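Local coordinates for protein EF0056 (Enterococcus faecalis, PDB 6ORI) that is a surface protein of unknown function whose immunoglobulin-like N-terminal region binds calcium and is probably linked to biofilm formation, at residues K27-S32 with S173-D178. Sequence-based numbering, arbitrary orientation.
Sequences KNYNFS and SHQDDD
The ring of Tyr29 meets the carboxylate of Asp176 at its hydroxyl edge, with OD2 lying near the ring plane, while CG of Lys27, from the tyrosine's own segment, covers part of one face, displaced toward the rim. Ring and carboxylate planes are turned 44° apart. Tyr29 OH donates to the syn lone pair of Asp176 OD2 at 2.7 Å. Roughly at a right angle to that bond, the amide of Gln175 gives a longer one, NE2 to Tyr29 OH at 3.2 Å, with the hydroxyl oxygen almost in the amide plane. The phenol thus donates and accepts at once, and the two partners together restrict where its proton can point. With CG between the backbone N and the carbonyl carbon (chi1 65°) and an extended chain beyond, Gln175 carries its amide out to the phenol.

Asp176 illustrates how one carboxylate can join two segments with both oxygens, OD2 directly and OD1 through a water. Asp176 OD2 also accepts from Ser173 OG at 2.7 Å, on the anti side and tilted from the carboxylate plane, and the water on OD1 links it to Lys27 N. These donors probably favour the charged form of the acid. Behind it the turn is held by Ser173 O, which accepts from both Asp176 N and Asp178 N, and by His174 ND1 to Asp178 OD1, 2.7 Å.

Asn67 bonds to Ser173 OG, and Trp68 packs edge-to-face with both Tyr29 and Phe31. In the fold, the contact ties the lead-in to strand 31-38 to the turn connecting strand 166-173 with strand 179-181, beside the start of strand 68-74; on the far side, Asn28 and Asn30 bond to Tyr292 and Ala291, in the loop between strands 277-284 and 300-304.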
loop_
_atom_site.group_PDB
_atom_site.type_symbol
_atom_site.label_atom_id
_atom_site.label_comp_id
_atom_site.label_asym_id
_atom_site.label_seq_id
_atom_site.Cartn_x
_atom_site.Cartn_y
_atom_site.Cartn_z
ATOM N N LYS A 27 6.385 -12.726 -15.610
ATOM C CA LYS A 27 7.190 -11.692 -16.214
ATOM C C LYS A 27 6.548 -10.346 -15.898
ATOM O O LYS A 27 5.347 -10.261 -15.602
ATOM C CB LYS A 27 7.301 -11.894 -17.727
ATOM C CG LYS A 27 6.005 -11.667 -18.487
ATOM C CD LYS A 27 6.215 -11.816 -19.991
ATOM C CE LYS A 27 7.025 -10.657 -20.552
ATOM N NZ LYS A 27 6.355 -10.030 -21.731
ATOM N N ASN A 28 7.332 -9.288 -15.979
ATOM C CA ASN A 28 6.812 -7.961 -15.736
ATOM C C ASN A 28 5.923 -7.546 -16.885
ATOM O O ASN A 28 6.306 -7.605 -18.056
ATOM C CB ASN A 28 7.962 -6.991 -15.496
ATOM C CG ASN A 28 8.782 -7.387 -14.273
ATOM O OD1 ASN A 28 9.439 -8.426 -14.272
ATOM N ND2 ASN A 28 8.717 -6.588 -13.225
ATOM N N TYR A 29 4.695 -7.195 -16.541
ATOM C CA TYR A 29 3.681 -6.827 -17.518
ATOM C C TYR A 29 3.501 -5.302 -17.530
ATOM O O TYR A 29 4.351 -4.579 -17.057
ATOM C CB TYR A 29 2.369 -7.588 -17.233
ATOM C CG TYR A 29 2.393 -9.043 -17.656
ATOM C CD1 TYR A 29 2.558 -9.390 -18.997
ATOM C CD2 TYR A 29 2.226 -10.068 -16.738
ATOM C CE1 TYR A 29 2.536 -10.742 -19.402
ATOM C CE2 TYR A 29 2.212 -11.398 -17.134
ATOM C CZ TYR A 29 2.396 -11.728 -18.456
ATOM O OH TYR A 29 2.386 -13.055 -18.847
ATOM N N ASN A 30 2.381 -4.824 -18.051
ATOM C CA ASN A 30 2.177 -3.403 -18.265
ATOM C C ASN A 30 1.066 -2.824 -17.393
ATOM O O ASN A 30 0.569 -1.738 -17.651
ATOM C CB ASN A 30 1.834 -3.147 -19.733
ATOM C CG ASN A 30 2.783 -3.846 -20.689
ATOM O OD1 ASN A 30 4.007 -3.809 -20.513
ATOM N ND2 ASN A 30 2.219 -4.499 -21.703
ATOM N N PHE A 31 0.673 -3.558 -16.371
ATOM C CA PHE A 31 -0.188 -3.003 -15.317
ATOM C C PHE A 31 0.679 -2.134 -14.439
ATOM O O PHE A 31 1.868 -2.428 -14.275
ATOM C CB PHE A 31 -0.827 -4.119 -14.504
ATOM C CG PHE A 31 -1.688 -5.029 -15.332
ATOM C CD1 PHE A 31 -1.152 -6.134 -15.970
ATOM C CD2 PHE A 31 -3.034 -4.777 -15.487
ATOM C CE1 PHE A 31 -1.943 -6.954 -16.742
ATOM C CE2 PHE A 31 -3.818 -5.584 -16.258
ATOM C CZ PHE A 31 -3.272 -6.666 -16.896
ATOM N N SER A 32 0.135 -1.077 -13.845
ATOM C CA SER A 32 0.935 -0.245 -12.962
ATOM C C SER A 32 0.310 0.046 -11.616
ATOM O O SER A 32 1.016 0.498 -10.739
ATOM C CB SER A 32 1.360 1.062 -13.635
ATOM O OG SER A 32 0.237 1.799 -14.054
ATOM N N SER A 173 -2.166 -14.172 -13.017
ATOM C CA SER A 173 -2.292 -14.460 -14.421
ATOM C C SER A 173 -2.498 -15.961 -14.617
ATOM O O SER A 173 -1.637 -16.762 -14.265
ATOM C CB SER A 173 -1.010 -14.010 -15.107
ATOM O OG SER A 173 -0.987 -14.496 -16.445
ATOM N N HIS A 174 -3.643 -16.338 -15.160
ATOM C CA HIS A 174 -3.975 -17.756 -15.315
ATOM C C HIS A 174 -2.995 -18.483 -16.265
ATOM O O HIS A 174 -2.642 -19.643 -16.012
ATOM C CB HIS A 174 -5.431 -17.935 -15.777
ATOM C CG HIS A 174 -6.462 -17.486 -14.786
ATOM N ND1 HIS A 174 -6.385 -17.750 -13.438
ATOM C CD2 HIS A 174 -7.617 -16.805 -14.969
ATOM C CE1 HIS A 174 -7.440 -17.233 -12.826
ATOM N NE2 HIS A 174 -8.205 -16.661 -13.738
ATOM N N GLN A 175 -2.532 -17.798 -17.308
ATOM C CA GLN A 175 -1.623 -18.397 -18.295
ATOM C C GLN A 175 -0.237 -18.637 -17.695
ATOM O O GLN A 175 0.580 -19.367 -18.262
ATOM C CB GLN A 175 -1.517 -17.507 -19.547
ATOM C CG GLN A 175 -0.870 -16.139 -19.304
ATOM C CD GLN A 175 -1.058 -15.148 -20.430
ATOM O OE1 GLN A 175 -1.921 -15.310 -21.280
ATOM N NE2 GLN A 175 -0.247 -14.088 -20.424
ATOM N N ASP A 176 0.031 -17.984 -16.568
ATOM C CA ASP A 176 1.286 -18.135 -15.836
ATOM C C ASP A 176 1.074 -18.931 -14.541
ATOM O O ASP A 176 1.708 -18.667 -13.517
ATOM C CB ASP A 176 1.858 -16.753 -15.504
ATOM C CG ASP A 176 2.214 -15.957 -16.744
ATOM O OD1 ASP A 176 3.120 -16.410 -17.476
ATOM O OD2 ASP A 176 1.614 -14.887 -16.995
ATOM N N ASP A 177 0.144 -19.883 -14.599
ATOM C CA ASP A 177 -0.147 -20.773 -13.474
ATOM C C ASP A 177 -0.493 -20.018 -12.189
ATOM O O ASP A 177 -0.096 -20.399 -11.096
ATOM C CB ASP A 177 1.022 -21.739 -13.259
ATOM C CG ASP A 177 1.332 -22.550 -14.507
ATOM O OD1 ASP A 177 0.389 -22.804 -15.297
ATOM O OD2 ASP A 177 2.507 -22.922 -14.710
ATOM N N ASP A 178 -1.255 -18.939 -12.349
ATOM C CA ASP A 178 -1.734 -18.109 -11.234
ATOM C C ASP A 178 -0.631 -17.447 -10.428
ATOM O O ASP A 178 -0.810 -17.081 -9.261
ATOM C CB ASP A 178 -2.683 -18.892 -10.323
ATOM C CG ASP A 178 -4.012 -19.136 -10.968
ATOM O OD1 ASP A 178 -4.269 -18.542 -12.033
ATOM O OD2 ASP A 178 -4.813 -19.920 -10.404
HETATM O O HOH W 1 5.493 -15.026 -17.102
#